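Long-range contacts in glutamate racemase (Escherichia coli, PDB 2JFN), which belongs to the Asp/Glu/hydantoin racemase family of alpha/beta proteins and holds glutamic acid in a buried pocket, with a UDP-N-acetylmuramoyl-L-alanine molecule bound at a second site: residues Leu168-Leu173 with Cys204-Leu209; Ser162-Glu167 with Lys184-Pro189; Ala86-Ala91 with Phe107-Val112; Thr23-Asp28 with His48-Phe53. All coordinates share one frame; numbering follows the deposited sequence.

Interaction 1: Leu168-Leu173 with Cys204-Leu209. With GLU (glutamic acid), chain B.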
loop_
_atom_site.group_PDB
_atom_site.type_symbol
_atom_site.label_atom_id
_atom_site.label_comp_id
_atom_site.label_asym_id
_atom_site.label_seq_id
_atom_site.Cartn_x
_atom_site.Cartn_y
_atom_site.Cartn_z
ATOM N N LEU A 168 -0.047 -6.469 12.637
ATOM C CA LEU A 168 0.978 -7.499 12.627
ATOM C C LEU A 168 2.090 -7.058 11.682
ATOM O O LEU A 168 3.274 -7.226 11.980
ATOM C CB LEU A 168 0.379 -8.840 12.180
ATOM C CG LEU A 168 -0.553 -9.476 13.215
ATOM C CD1 LEU A 168 -1.179 -10.732 12.648
ATOM C CD2 LEU A 168 0.236 -9.790 14.476
ATOM N N ALA A 169 1.703 -6.474 10.550
ATOM C CA ALA A 169 2.677 -5.997 9.570
ATOM C C ALA A 169 3.473 -4.843 10.179
ATOM O O ALA A 169 4.699 -4.791 10.053
ATOM C CB ALA A 169 1.966 -5.537 8.284
ATOM N N GLU A 170 2.779 -3.917 10.835
ATOM C CA GLU A 170 3.463 -2.793 11.476
ATOM C C GLU A 170 4.472 -3.345 12.480
ATOM O O GLU A 170 5.647 -2.983 12.456
ATOM C CB GLU A 170 2.462 -1.884 12.202
ATOM C CG GLU A 170 1.664 -0.956 11.292
ATOM C CD GLU A 170 2.495 0.200 10.734
ATOM O OE1 GLU A 170 2.219 0.632 9.591
ATOM O OE2 GLU A 170 3.412 0.687 11.435
ATOM N N ALA A 171 4.010 -4.236 13.354
ATOM C CA ALA A 171 4.884 -4.833 14.359
ATOM C C ALA A 171 6.121 -5.445 13.719
ATOM O O ALA A 171 7.246 -5.207 14.160
ATOM C CB ALA A 171 4.130 -5.899 15.139
ATOM N N LYS A 172 5.914 -6.238 12.675
ATOM C CA LYS A 172 7.029 -6.887 12.007
ATOM C C LYS A 172 8.131 -5.922 11.588
ATOM O O LYS A 172 9.302 -6.142 11.907
ATOM C CB LYS A 172 6.542 -7.670 10.785
ATOM C CG LYS A 172 7.657 -8.406 10.062
ATOM C CD LYS A 172 7.127 -9.191 8.867
ATOM C CE LYS A 172 8.247 -9.950 8.171
ATOM N NZ LYS A 172 7.731 -10.748 7.033
ATOM N N LEU A 173 7.773 -4.857 10.878
ATOM C CA LEU A 173 8.781 -3.906 10.433
ATOM C C LEU A 173 9.307 -3.034 11.569
ATOM O O LEU A 173 10.245 -2.264 11.382
ATOM C CB LEU A 173 8.240 -3.025 9.300
ATOM C CG LEU A 173 7.756 -3.685 7.997
ATOM C CD1 LEU A 173 8.251 -2.863 6.816
ATOM C CD2 LEU A 173 8.253 -5.113 7.886
ATOM N N CYS A 204 -4.451 -4.890 0.736
ATOM C CA CYS A 204 -3.951 -3.937 1.716
ATOM C C CYS A 204 -2.450 -3.948 1.457
ATOM O O CYS A 204 -1.828 -5.012 1.469
ATOM C CB CYS A 204 -4.266 -4.407 3.135
ATOM S SG CYS A 204 -3.878 -3.186 4.395
ATOM N N THR A 205 -1.860 -2.784 1.201
ATOM C CA THR A 205 -0.427 -2.737 0.909
ATOM C C THR A 205 0.445 -3.215 2.071
ATOM O O THR A 205 1.644 -3.450 1.906
ATOM C CB THR A 205 0.019 -1.318 0.463
ATOM O OG1 THR A 205 -0.124 -0.395 1.549
ATOM C CG2 THR A 205 -0.837 -0.843 -0.707
ATOM N N HIS A 206 -0.149 -3.361 3.250
ATOM C CA HIS A 206 0.599 -3.865 4.402
ATOM C C HIS A 206 0.799 -5.384 4.300
ATOM O O HIS A 206 1.812 -5.929 4.755
ATOM C CB HIS A 206 -0.151 -3.596 5.711
ATOM C CG HIS A 206 0.181 -2.287 6.360
ATOM N ND1 HIS A 206 -0.280 -1.077 5.885
ATOM C CD2 HIS A 206 0.896 -2.005 7.475
ATOM C CE1 HIS A 206 0.133 -0.107 6.681
ATOM N NE2 HIS A 206 0.848 -0.644 7.653
ATOM N N PHE A 207 -0.171 -6.061 3.695
ATOM C CA PHE A 207 -0.136 -7.520 3.623
ATOM C C PHE A 207 1.004 -8.203 2.878
ATOM O O PHE A 207 1.503 -9.223 3.347
ATOM C CB PHE A 207 -1.509 -8.036 3.156
ATOM C CG PHE A 207 -2.647 -7.655 4.087
ATOM C CD1 PHE A 207 -3.974 -7.900 3.729
ATOM C CD2 PHE A 207 -2.391 -7.032 5.314
ATOM C CE1 PHE A 207 -5.027 -7.531 4.571
ATOM C CE2 PHE A 207 -3.437 -6.659 6.164
ATOM C CZ PHE A 207 -4.755 -6.908 5.791
ATOM N N PRO A 208 1.442 -7.667 1.720
ATOM C CA PRO A 208 2.548 -8.340 1.030
ATOM C C PRO A 208 3.771 -8.472 1.948
ATOM O O PRO A 208 4.599 -9.368 1.777
ATOM C CB PRO A 208 2.815 -7.423 -0.163
ATOM C CG PRO A 208 1.449 -6.920 -0.491
ATOM C CD PRO A 208 0.888 -6.581 0.887
ATOM N N LEU A 209 3.871 -7.573 2.925
ATOM C CA LEU A 209 4.980 -7.587 3.881
ATOM C C LEU A 209 4.938 -8.849 4.744
ATOM O O LEU A 209 5.937 -9.222 5.363
ATOM C CB LEU A 209 4.911 -6.354 4.794
ATOM C CG LEU A 209 5.070 -4.992 4.119
ATOM C CD1 LEU A 209 4.840 -3.892 5.137
ATOM C CD2 LEU A 209 6.460 -4.888 3.508
HETATM N N GLU B . -1.474 0.343 3.808
HETATM C CA GLU B . -2.863 0.139 4.230
HETATM C C GLU B . -3.758 0.229 3.008
HETATM O O GLU B . -3.358 -0.247 1.884
HETATM C CB GLU B . -3.254 1.208 5.262
HETATM C CG GLU B . -3.999 0.563 6.452
HETATM C CD GLU B . -4.653 1.624 7.327
HETATM O OE1 GLU B . -5.710 1.376 7.901
HETATM O OE2 GLU B . -4.127 2.732 7.475
HETATM O OXT GLU B . -4.912 0.763 3.096
#
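His206 and Glu170 carry the polar core of this contact, joined by a nearly straight hydrogen bond of 2.7 Å from His206 NE2 to Glu170 OE1 (172° at the hydrogen). The carboxylate oxygen lies close to the imidazole plane and is met on its anti side, while the two flat groups are turned 46° apart. A bend at chi2 (-73°) carries the Glu170 CD round to the ring; Val31 N also binds OE1, and His174 takes OE2. A second polar link uses Lys172, two residues further along the helix: its fully extended chain reaches the Leu209 carbonyl, NZ to O 2.9 Å, and its ammonium also forms a salt bridge with Glu213.

This His-carboxylate pair is set where helix 163-174 backs the loop after strand 199-202. The other ring nitrogen, His206 ND1, accepts from the amino nitrogen of glutamic acid at 2.8 Å. Thr205 grips that ligand twice, its N donating to the ligand O at 3.0 Å and its OG1 accepting from the ligand N at 2.7 Å.

Among apolar groups, Ala169 CB sits at the imidazole edge, 3.8 Å from His206 CD2, and Leu173 crosses Leu209 at about a right angle, their CD1 methyls 3.9 Å apart.

Interaction 2: Ser162-Glu167 with Lys184-Pro189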
loop_
_atom_site.group_PDB
_atom_site.type_symbol
_atom_site.label_atom_id
_atom_site.label_comp_id
_atom_site.label_asym_id
_atom_site.label_seq_id
_atom_site.Cartn_x
_atom_site.Cartn_y
_atom_site.Cartn_z
ATOM N N SER A 162 -9.266 -7.442 7.987
ATOM C CA SER A 162 -8.584 -7.553 9.271
ATOM C C SER A 162 -7.673 -6.386 9.612
ATOM O O SER A 162 -6.610 -6.221 9.016
ATOM C CB SER A 162 -7.761 -8.845 9.321
ATOM O OG SER A 162 -6.982 -8.897 10.507
ATOM N N ALA A 163 -8.084 -5.587 10.591
ATOM C CA ALA A 163 -7.279 -4.461 11.026
ATOM C C ALA A 163 -6.097 -5.023 11.824
ATOM O O ALA A 163 -5.020 -4.432 11.866
ATOM C CB ALA A 163 -8.111 -3.533 11.900
ATOM N N GLU A 164 -6.304 -6.179 12.447
ATOM C CA GLU A 164 -5.251 -6.806 13.236
ATOM C C GLU A 164 -4.059 -7.215 12.369
ATOM O O GLU A 164 -2.902 -7.125 12.787
ATOM C CB GLU A 164 -5.797 -8.035 13.963
ATOM C CG GLU A 164 -4.802 -8.648 14.936
ATOM C CD GLU A 164 -5.375 -9.824 15.704
ATOM O OE1 GLU A 164 -6.612 -10.018 15.671
ATOM O OE2 GLU A 164 -4.585 -10.547 16.350
ATOM N N MET A 165 -4.336 -7.670 11.154
ATOM C CA MET A 165 -3.250 -8.077 10.273
ATOM C C MET A 165 -2.390 -6.863 9.920
ATOM O O MET A 165 -1.172 -6.973 9.757
ATOM C CB MET A 165 -3.812 -8.721 9.008
ATOM C CG MET A 165 -2.776 -9.535 8.248
ATOM S SD MET A 165 -3.469 -10.390 6.820
ATOM C CE MET A 165 -4.319 -11.735 7.604
ATOM N N VAL A 166 -3.026 -5.701 9.804
ATOM C CA VAL A 166 -2.287 -4.487 9.496
ATOM C C VAL A 166 -1.289 -4.247 10.626
ATOM O O VAL A 166 -0.133 -3.915 10.385
ATOM C CB VAL A 166 -3.222 -3.268 9.380
ATOM C CG1 VAL A 166 -2.401 -2.010 9.112
ATOM C CG2 VAL A 166 -4.230 -3.493 8.261
ATOM N N GLU A 167 -1.753 -4.428 11.861
ATOM C CA GLU A 167 -0.910 -4.238 13.035
ATOM C C GLU A 167 0.226 -5.249 13.083
ATOM O O GLU A 167 1.330 -4.935 13.523
ATOM C CB GLU A 167 -1.748 -4.340 14.315
ATOM C CG GLU A 167 -2.624 -3.133 14.562
ATOM C CD GLU A 167 -1.843 -1.829 14.486
ATOM O OE1 GLU A 167 -0.742 -1.748 15.079
ATOM O OE2 GLU A 167 -2.326 -0.878 13.832
ATOM N N LYS A 184 -3.272 -17.572 12.205
ATOM C CA LYS A 184 -4.151 -18.721 12.020
ATOM C C LYS A 184 -5.548 -18.401 12.528
ATOM O O LYS A 184 -6.544 -18.819 11.942
ATOM C CB LYS A 184 -3.608 -19.941 12.772
ATOM C CG LYS A 184 -2.322 -20.501 12.199
ATOM C CD LYS A 184 -1.749 -21.594 13.088
ATOM C CE LYS A 184 -0.391 -22.052 12.585
ATOM N NZ LYS A 184 0.239 -23.041 13.518
ATOM N N ARG A 185 -5.608 -17.665 13.630
ATOM C CA ARG A 185 -6.882 -17.287 14.225
ATOM C C ARG A 185 -7.629 -16.362 13.272
ATOM O O ARG A 185 -8.814 -16.552 12.994
ATOM C CB ARG A 185 -6.640 -16.578 15.562
ATOM C CG ARG A 185 -7.914 -16.117 16.252
ATOM C CD ARG A 185 -8.779 -17.300 16.676
ATOM N NE ARG A 185 -10.111 -16.856 17.079
ATOM C CZ ARG A 185 -11.023 -16.384 16.236
ATOM N NH1 ARG A 185 -10.752 -16.297 14.939
ATOM N NH2 ARG A 185 -12.201 -15.980 16.692
ATOM N N ILE A 186 -6.923 -15.358 12.766
ATOM C CA ILE A 186 -7.529 -14.416 11.837
ATOM C C ILE A 186 -8.035 -15.154 10.596
ATOM O O ILE A 186 -9.121 -14.869 10.094
ATOM C CB ILE A 186 -6.505 -13.333 11.406
ATOM C CG1 ILE A 186 -6.094 -12.495 12.625
ATOM C CG2 ILE A 186 -7.102 -12.453 10.309
ATOM C CD1 ILE A 186 -4.981 -11.490 12.340
ATOM N N LEU A 187 -7.250 -16.113 10.112
ATOM C CA LEU A 187 -7.614 -16.873 8.918
ATOM C C LEU A 187 -8.441 -18.135 9.193
ATOM O O LEU A 187 -8.739 -18.896 8.273
ATOM C CB LEU A 187 -6.339 -17.249 8.141
ATOM C CG LEU A 187 -5.520 -16.068 7.603
ATOM C CD1 LEU A 187 -4.146 -16.537 7.134
ATOM C CD2 LEU A 187 -6.274 -15.409 6.465
ATOM N N ARG A 188 -8.825 -18.341 10.450
ATOM C CA ARG A 188 -9.598 -19.523 10.829
ATOM C C ARG A 188 -10.771 -19.779 9.877
ATOM O O ARG A 188 -10.950 -20.896 9.403
ATOM C CB ARG A 188 -10.096 -19.402 12.283
ATOM C CG ARG A 188 -10.574 -20.737 12.889
ATOM C CD ARG A 188 -10.899 -20.623 14.379
ATOM N NE ARG A 188 -12.143 -19.894 14.633
ATOM C CZ ARG A 188 -12.703 -19.768 15.833
ATOM N NH1 ARG A 188 -12.132 -20.316 16.896
ATOM N NH2 ARG A 188 -13.841 -19.106 15.973
ATOM N N PRO A 189 -11.568 -18.738 9.563
ATOM C CA PRO A 189 -12.710 -18.903 8.655
ATOM C C PRO A 189 -12.335 -19.651 7.379
ATOM O O PRO A 189 -13.056 -20.549 6.930
ATOM C CB PRO A 189 -13.121 -17.464 8.356
ATOM C CG PRO A 189 -12.757 -16.743 9.599
ATOM C CD PRO A 189 -11.411 -17.324 9.951
#
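Ile186 points into the first turn of helix 163-174 and meets three of its side chains with different branches. Its CG2 methyl turns to Ser162 and Met165, whereas CD1, at the end of the other branch, lies against Ser162 and Glu164. Ser162 OG comes 3.6 Å from Ile186 CG2. With OG anti to the backbone N (chi1 174°), the same oxygen accepts from Met165 N at 3.0 Å, the N-cap bond of helix 163-174.

Glu164 runs obliquely across Ile186 as an extended chain, and contact is made along its length: CB, CG and CD all lie near Ile186 CD1, with CD at 3.8 Å. Met165 comes in obliquely too, but bends at chi3 (-76°), which places CE 3.9 Å from Ile186 CG2 and, more loosely, 4.3 Å from Leu187 CD2. Met165 also packs on Phe207 of the loop before helix 211-217, and both Met165 and Leu187 touch Leu214 of that helix.

This is helix-to-helix packing, joining the start of helix 163-174 to the end of helix 180-186. No hydrogen bond or salt bridge passes between the two segments. The contact therefore rests mainly on van der Waals contact and burial of apolar surface around Ile186; the Ser162 hydroxyl is committed to capping its own helix, while the carboxylate of the exposed Glu164 lies against the isoleucine.

Interaction 3: Ala86-Ala91 with Phe107-Val112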
loop_
_atom_site.group_PDB
_atom_site.type_symbol
_atom_site.label_atom_id
_atom_site.label_comp_id
_atom_site.label_asym_id
_atom_site.label_seq_id
_atom_site.Cartn_x
_atom_site.Cartn_y
_atom_site.Cartn_z
ATOM N N ALA A 86 7.855 14.404 -9.641
ATOM C CA ALA A 86 7.651 13.971 -11.014
ATOM C C ALA A 86 6.408 13.076 -11.002
ATOM O O ALA A 86 5.654 13.017 -11.969
ATOM C CB ALA A 86 8.873 13.186 -11.509
ATOM N N LEU A 87 6.181 12.400 -9.879
ATOM C CA LEU A 87 5.043 11.499 -9.752
ATOM C C LEU A 87 4.852 11.080 -8.300
ATOM O O LEU A 87 5.815 11.015 -7.535
ATOM C CB LEU A 87 5.290 10.259 -10.625
ATOM C CG LEU A 87 4.371 9.035 -10.574
ATOM C CD1 LEU A 87 4.553 8.242 -11.865
ATOM C CD2 LEU A 87 4.699 8.160 -9.362
ATOM N N ALA A 88 3.608 10.797 -7.930
ATOM C CA ALA A 88 3.285 10.361 -6.579
ATOM C C ALA A 88 2.422 9.102 -6.613
ATOM O O ALA A 88 1.518 8.968 -7.442
ATOM C CB ALA A 88 2.554 11.460 -5.830
ATOM N N VAL A 89 2.711 8.184 -5.701
ATOM C CA VAL A 89 1.964 6.938 -5.601
ATOM C C VAL A 89 1.261 6.861 -4.256
ATOM O O VAL A 89 1.898 6.966 -3.209
ATOM C CB VAL A 89 2.892 5.709 -5.705
ATOM C CG1 VAL A 89 2.057 4.433 -5.671
ATOM C CG2 VAL A 89 3.733 5.786 -6.972
ATOM N N VAL A 90 -0.055 6.700 -4.286
ATOM C CA VAL A 90 -0.823 6.564 -3.064
ATOM C C VAL A 90 -0.850 5.052 -2.850
ATOM O O VAL A 90 -1.809 4.383 -3.234
ATOM C CB VAL A 90 -2.255 7.106 -3.242
ATOM C CG1 VAL A 90 -3.032 6.981 -1.939
ATOM C CG2 VAL A 90 -2.200 8.578 -3.676
ATOM N N ALA A 91 0.229 4.523 -2.276
ATOM C CA ALA A 91 0.364 3.082 -2.036
ATOM C C ALA A 91 -0.375 2.718 -0.765
ATOM O O ALA A 91 0.203 2.171 0.175
ATOM C CB ALA A 91 1.835 2.717 -1.919
ATOM N N PHE A 107 -2.772 18.742 -8.163
ATOM C CA PHE A 107 -1.418 18.653 -8.680
ATOM C C PHE A 107 -1.267 18.449 -10.174
ATOM O O PHE A 107 -2.158 17.925 -10.840
ATOM C CB PHE A 107 -0.657 17.565 -7.920
ATOM C CG PHE A 107 -0.679 17.760 -6.430
ATOM C CD1 PHE A 107 -1.559 17.037 -5.631
ATOM C CD2 PHE A 107 0.139 18.716 -5.833
ATOM C CE1 PHE A 107 -1.629 17.267 -4.257
ATOM C CE2 PHE A 107 0.079 18.954 -4.455
ATOM C CZ PHE A 107 -0.807 18.229 -3.670
ATOM N N ASP A 108 -0.116 18.874 -10.687
ATOM C CA ASP A 108 0.177 18.756 -12.105
ATOM C C ASP A 108 1.258 17.743 -12.413
ATOM O O ASP A 108 2.113 17.944 -13.277
ATOM C CB ASP A 108 0.535 20.122 -12.679
ATOM C CG ASP A 108 -0.655 21.045 -12.707
ATOM O OD1 ASP A 108 -1.674 20.664 -13.322
ATOM O OD2 ASP A 108 -0.583 22.138 -12.109
ATOM N N PHE A 109 1.221 16.649 -11.671
ATOM C CA PHE A 109 2.135 15.548 -11.893
ATOM C C PHE A 109 1.225 14.340 -11.783
ATOM O O PHE A 109 0.207 14.379 -11.086
ATOM C CB PHE A 109 3.279 15.526 -10.863
ATOM C CG PHE A 109 2.834 15.634 -9.437
ATOM C CD1 PHE A 109 2.209 14.564 -8.798
ATOM C CD2 PHE A 109 3.062 16.808 -8.720
ATOM C CE1 PHE A 109 1.817 14.665 -7.461
ATOM C CE2 PHE A 109 2.676 16.920 -7.390
ATOM C CZ PHE A 109 2.052 15.847 -6.753
ATOM N N PRO A 110 1.550 13.263 -12.502
ATOM C CA PRO A 110 0.691 12.081 -12.430
ATOM C C PRO A 110 0.612 11.468 -11.035
ATOM O O PRO A 110 1.581 11.481 -10.277
ATOM C CB PRO A 110 1.309 11.146 -13.469
ATOM C CG PRO A 110 2.755 11.513 -13.432
ATOM C CD PRO A 110 2.725 13.019 -13.356
ATOM N N VAL A 111 -0.563 10.954 -10.699
ATOM C CA VAL A 111 -0.778 10.324 -9.405
ATOM C C VAL A 111 -1.227 8.890 -9.646
ATOM O O VAL A 111 -2.152 8.645 -10.416
ATOM C CB VAL A 111 -1.861 11.060 -8.590
ATOM C CG1 VAL A 111 -2.046 10.383 -7.230
ATOM C CG2 VAL A 111 -1.471 12.536 -8.411
ATOM N N VAL A 112 -0.558 7.947 -8.996
ATOM C CA VAL A 112 -0.902 6.539 -9.141
ATOM C C VAL A 112 -1.683 6.084 -7.922
ATOM O O VAL A 112 -1.340 6.427 -6.788
ATOM C CB VAL A 112 0.368 5.669 -9.296
ATOM C CG1 VAL A 112 0.001 4.192 -9.352
ATOM C CG2 VAL A 112 1.101 6.066 -10.550
#
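Ala88 and Val112 lie at the tight part of this pairing, where Val112 N donates to Ala88 O at 2.8 Å and Val90 N to Val112 O at 2.8 Å. A longer bond, Ala88 N to Pro110 O at 3.2 Å, precedes them. Val89 and Val112 stand side by side, pointing the same way, with Val89 CG2 4.1 Å from Val112 CB. On the other face Val90 and Val111 cross obliquely, Val90 CG2 4.0 Å from Val111 CG1.

The two parallel strands belong to a beta-alpha-beta unit, connected through helix 93-106; helix 228-241 packs against Leu87, Val89 and Val112, and Val112 also touches the bound UDP-N-acetylmuramoyl-L-alanine.

The Pro110 end is looser: beyond its bond from Ala88 N no backbone bond joins the segments, and side chains take over. Phe109 CE1 rests 3.7 Å from Ala88 CB. The partly exposed Pro110 ring crosses Leu87 at about a right angle, and its CD approaches Ala86 O at 3.2 Å, a buried carbonyl oxygen with no hydrogen-bonding partner in the model.

Interaction 4: Thr23-Asp28 with His48-Phe53. With GLU (glutamic acid), chain B.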
loop_
_atom_site.group_PDB
_atom_site.type_symbol
_atom_site.label_atom_id
_atom_site.label_comp_id
_atom_site.label_asym_id
_atom_site.label_seq_id
_atom_site.Cartn_x
_atom_site.Cartn_y
_atom_site.Cartn_z
ATOM N N THR A 23 12.017 12.688 -9.199
ATOM C CA THR A 23 11.594 12.549 -7.817
ATOM C C THR A 23 10.242 11.860 -7.757
ATOM O O THR A 23 9.259 12.337 -8.325
ATOM C CB THR A 23 11.489 13.935 -7.149
ATOM O OG1 THR A 23 12.792 14.532 -7.097
ATOM C CG2 THR A 23 10.919 13.811 -5.742
ATOM N N VAL A 24 10.203 10.728 -7.066
ATOM C CA VAL A 24 8.975 9.972 -6.919
ATOM C C VAL A 24 8.582 9.815 -5.458
ATOM O O VAL A 24 9.377 9.371 -4.629
ATOM C CB VAL A 24 9.108 8.571 -7.551
ATOM C CG1 VAL A 24 7.887 7.732 -7.227
ATOM C CG2 VAL A 24 9.270 8.708 -9.063
ATOM N N LEU A 25 7.344 10.184 -5.157
ATOM C CA LEU A 25 6.822 10.064 -3.807
ATOM C C LEU A 25 5.992 8.796 -3.693
ATOM O O LEU A 25 5.173 8.508 -4.563
ATOM C CB LEU A 25 5.925 11.259 -3.462
ATOM C CG LEU A 25 5.048 11.086 -2.216
ATOM C CD1 LEU A 25 5.926 11.004 -0.963
ATOM C CD2 LEU A 25 4.064 12.257 -2.111
ATOM N N VAL A 26 6.228 8.036 -2.629
ATOM C CA VAL A 26 5.448 6.841 -2.346
ATOM C C VAL A 26 4.850 7.133 -0.962
ATOM O O VAL A 26 5.586 7.338 0.011
ATOM C CB VAL A 26 6.316 5.566 -2.293
ATOM C CG1 VAL A 26 5.438 4.366 -1.974
ATOM C CG2 VAL A 26 7.022 5.352 -3.649
ATOM N N PHE A 27 3.521 7.179 -0.894
ATOM C CA PHE A 27 2.803 7.487 0.342
ATOM C C PHE A 27 1.918 6.369 0.883
ATOM O O PHE A 27 1.316 5.613 0.126
ATOM C CB PHE A 27 1.913 8.717 0.132
ATOM C CG PHE A 27 0.946 8.969 1.265
ATOM C CD1 PHE A 27 1.354 9.651 2.411
ATOM C CD2 PHE A 27 -0.351 8.469 1.213
ATOM C CE1 PHE A 27 0.485 9.827 3.488
ATOM C CE2 PHE A 27 -1.231 8.638 2.286
ATOM C CZ PHE A 27 -0.812 9.317 3.425
ATOM N N ASP A 28 1.843 6.285 2.208
ATOM C CA ASP A 28 0.989 5.318 2.895
ATOM C C ASP A 28 0.752 5.832 4.300
ATOM O O ASP A 28 1.449 6.736 4.765
ATOM C CB ASP A 28 1.638 3.933 3.002
ATOM C CG ASP A 28 0.709 2.911 3.657
ATOM O OD1 ASP A 28 1.178 2.047 4.429
ATOM O OD2 ASP A 28 -0.511 2.977 3.399
ATOM N N HIS A 48 14.948 9.367 -7.413
ATOM C CA HIS A 48 15.097 10.067 -6.140
ATOM C C HIS A 48 13.785 9.773 -5.428
ATOM O O HIS A 48 12.766 10.413 -5.700
ATOM C CB HIS A 48 15.222 11.580 -6.325
ATOM C CG HIS A 48 15.099 12.351 -5.044
ATOM N ND1 HIS A 48 14.330 13.490 -4.928
ATOM C CD2 HIS A 48 15.656 12.150 -3.825
ATOM C CE1 HIS A 48 14.420 13.958 -3.695
ATOM N NE2 HIS A 48 15.219 13.163 -3.006
ATOM N N TYR A 49 13.811 8.798 -4.532
ATOM C CA TYR A 49 12.606 8.412 -3.820
ATOM C C TYR A 49 12.367 9.144 -2.507
ATOM O O TYR A 49 13.295 9.429 -1.744
ATOM C CB TYR A 49 12.609 6.905 -3.536
ATOM C CG TYR A 49 12.452 6.026 -4.758
ATOM C CD1 TYR A 49 13.558 5.426 -5.360
ATOM C CD2 TYR A 49 11.189 5.772 -5.296
ATOM C CE1 TYR A 49 13.413 4.579 -6.473
ATOM C CE2 TYR A 49 11.028 4.937 -6.404
ATOM C CZ TYR A 49 12.146 4.342 -6.986
ATOM O OH TYR A 49 11.977 3.500 -8.068
ATOM N N ILE A 50 11.102 9.448 -2.269
ATOM C CA ILE A 50 10.680 10.080 -1.035
ATOM C C ILE A 50 9.590 9.167 -0.503
ATOM O O ILE A 50 8.614 8.889 -1.206
ATOM C CB ILE A 50 10.051 11.465 -1.268
ATOM C CG1 ILE A 50 11.082 12.424 -1.871
ATOM C CG2 ILE A 50 9.518 12.017 0.056
ATOM C CD1 ILE A 50 10.456 13.699 -2.422
ATOM N N TYR A 51 9.766 8.672 0.715
ATOM C CA TYR A 51 8.751 7.829 1.325
ATOM C C TYR A 51 8.136 8.650 2.444
ATOM O O TYR A 51 8.851 9.190 3.291
ATOM C CB TYR A 51 9.351 6.544 1.908
ATOM C CG TYR A 51 8.284 5.573 2.387
ATOM C CD1 TYR A 51 7.948 5.469 3.738
ATOM C CD2 TYR A 51 7.559 4.811 1.471
ATOM C CE1 TYR A 51 6.904 4.629 4.161
ATOM C CE2 TYR A 51 6.521 3.969 1.881
ATOM C CZ TYR A 51 6.194 3.884 3.221
ATOM O OH TYR A 51 5.138 3.072 3.599
ATOM N N ALA A 52 6.815 8.760 2.443
ATOM C CA ALA A 52 6.135 9.519 3.484
ATOM C C ALA A 52 5.043 8.670 4.110
ATOM O O ALA A 52 4.242 8.050 3.404
ATOM C CB ALA A 52 5.534 10.794 2.897
ATOM N N PHE A 53 5.022 8.624 5.435
ATOM C CA PHE A 53 3.996 7.863 6.124
ATOM C C PHE A 53 3.343 8.711 7.217
ATOM O O PHE A 53 4.014 9.449 7.948
ATOM C CB PHE A 53 4.571 6.539 6.675
ATOM C CG PHE A 53 5.705 6.702 7.658
ATOM C CD1 PHE A 53 5.492 6.490 9.019
ATOM C CD2 PHE A 53 6.987 7.022 7.221
ATOM C CE1 PHE A 53 6.542 6.590 9.932
ATOM C CE2 PHE A 53 8.052 7.128 8.125
ATOM C CZ PHE A 53 7.826 6.910 9.485
HETATM N N GLU B . -1.474 0.343 3.808
HETATM C CA GLU B . -2.863 0.139 4.230
HETATM C C GLU B . -3.758 0.229 3.008
HETATM O O GLU B . -3.358 -0.247 1.884
HETATM C CB GLU B . -3.254 1.208 5.262
HETATM C CG GLU B . -3.999 0.563 6.452
HETATM C CD GLU B . -4.653 1.624 7.327
HETATM O OE1 GLU B . -5.710 1.376 7.901
HETATM O OE2 GLU B . -4.127 2.732 7.475
HETATM O OXT GLU B . -4.912 0.763 3.096
#
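Asp28 and Tyr51 meet across the two strands next to the bound glutamic acid. Asp28 receives the amino nitrogen of glutamic acid at OD2 (2.8 Å) and only weakly at OD1. With CG anti to the backbone N (chi1 -177°), Asp28 lies side by side with Tyr51 and points the same way, Tyr51 OH 3.7 Å from Asp28 CB and the carboxylate and ring planes 62° apart. That hydroxyl is bonded to Gly30 O, while Asp28 OD1 also accepts from Gly30 N and Gly33 N, so the turn after the strand and the start of helix 33-43 help to position the carboxylate.

Behind this first shell, five backbone hydrogen bonds fix the parallel strands, from Val24 N to His48 O at 2.9 Å up to Asp28 N to Ala52 O at 3.2 Å. Leu25 CD1 touches both Ile50 CG2 and Ala52 CB, each at 3.9 Å; on the opposite face Val26 slants across Tyr51, with CG1 nearest Tyr51 CE2. At the far end, Thr23 OG1 lies at the His48 ring edge, hydrogen-bonded to ND1 at 2.9 Å, and Thr23 CG2 presses unusually tightly on Ile50 CD1 (3.4 Å).

The two strands belong to a beta-alpha-beta unit, joined through helix 33-43, which packs on the face of Val26, Tyr49 and Tyr51. Helix 65-82 covers the face of Leu25, Phe27 and Ile50, and strands 87-90 and 253-256 extend the sheet on either side.

Along the chain interaction 4 comes first and interaction 3 follows; interactions 1 and 2 come later, their segments alternating. Interactions 3 and 4, with centres about 10 Å apart, share one mixed sheet in which strands 21-28 and 87-90 are neighbours. Interactions 1 and 2, about 12 Å apart, share helix 163-174 and meet where Phe207 packs on Met165, beside the separate four-stranded parallel sheet. Interactions 2 and 3, about 31 Å apart between centres, do not touch. The two halves converge on glutamic acid: interactions 1 and 4 both bind it, and Thr205 also reaches Ala91 of interaction 3. The pocket is thus assembled from two sheets, through a strand end (Asp28) and loops that follow strands.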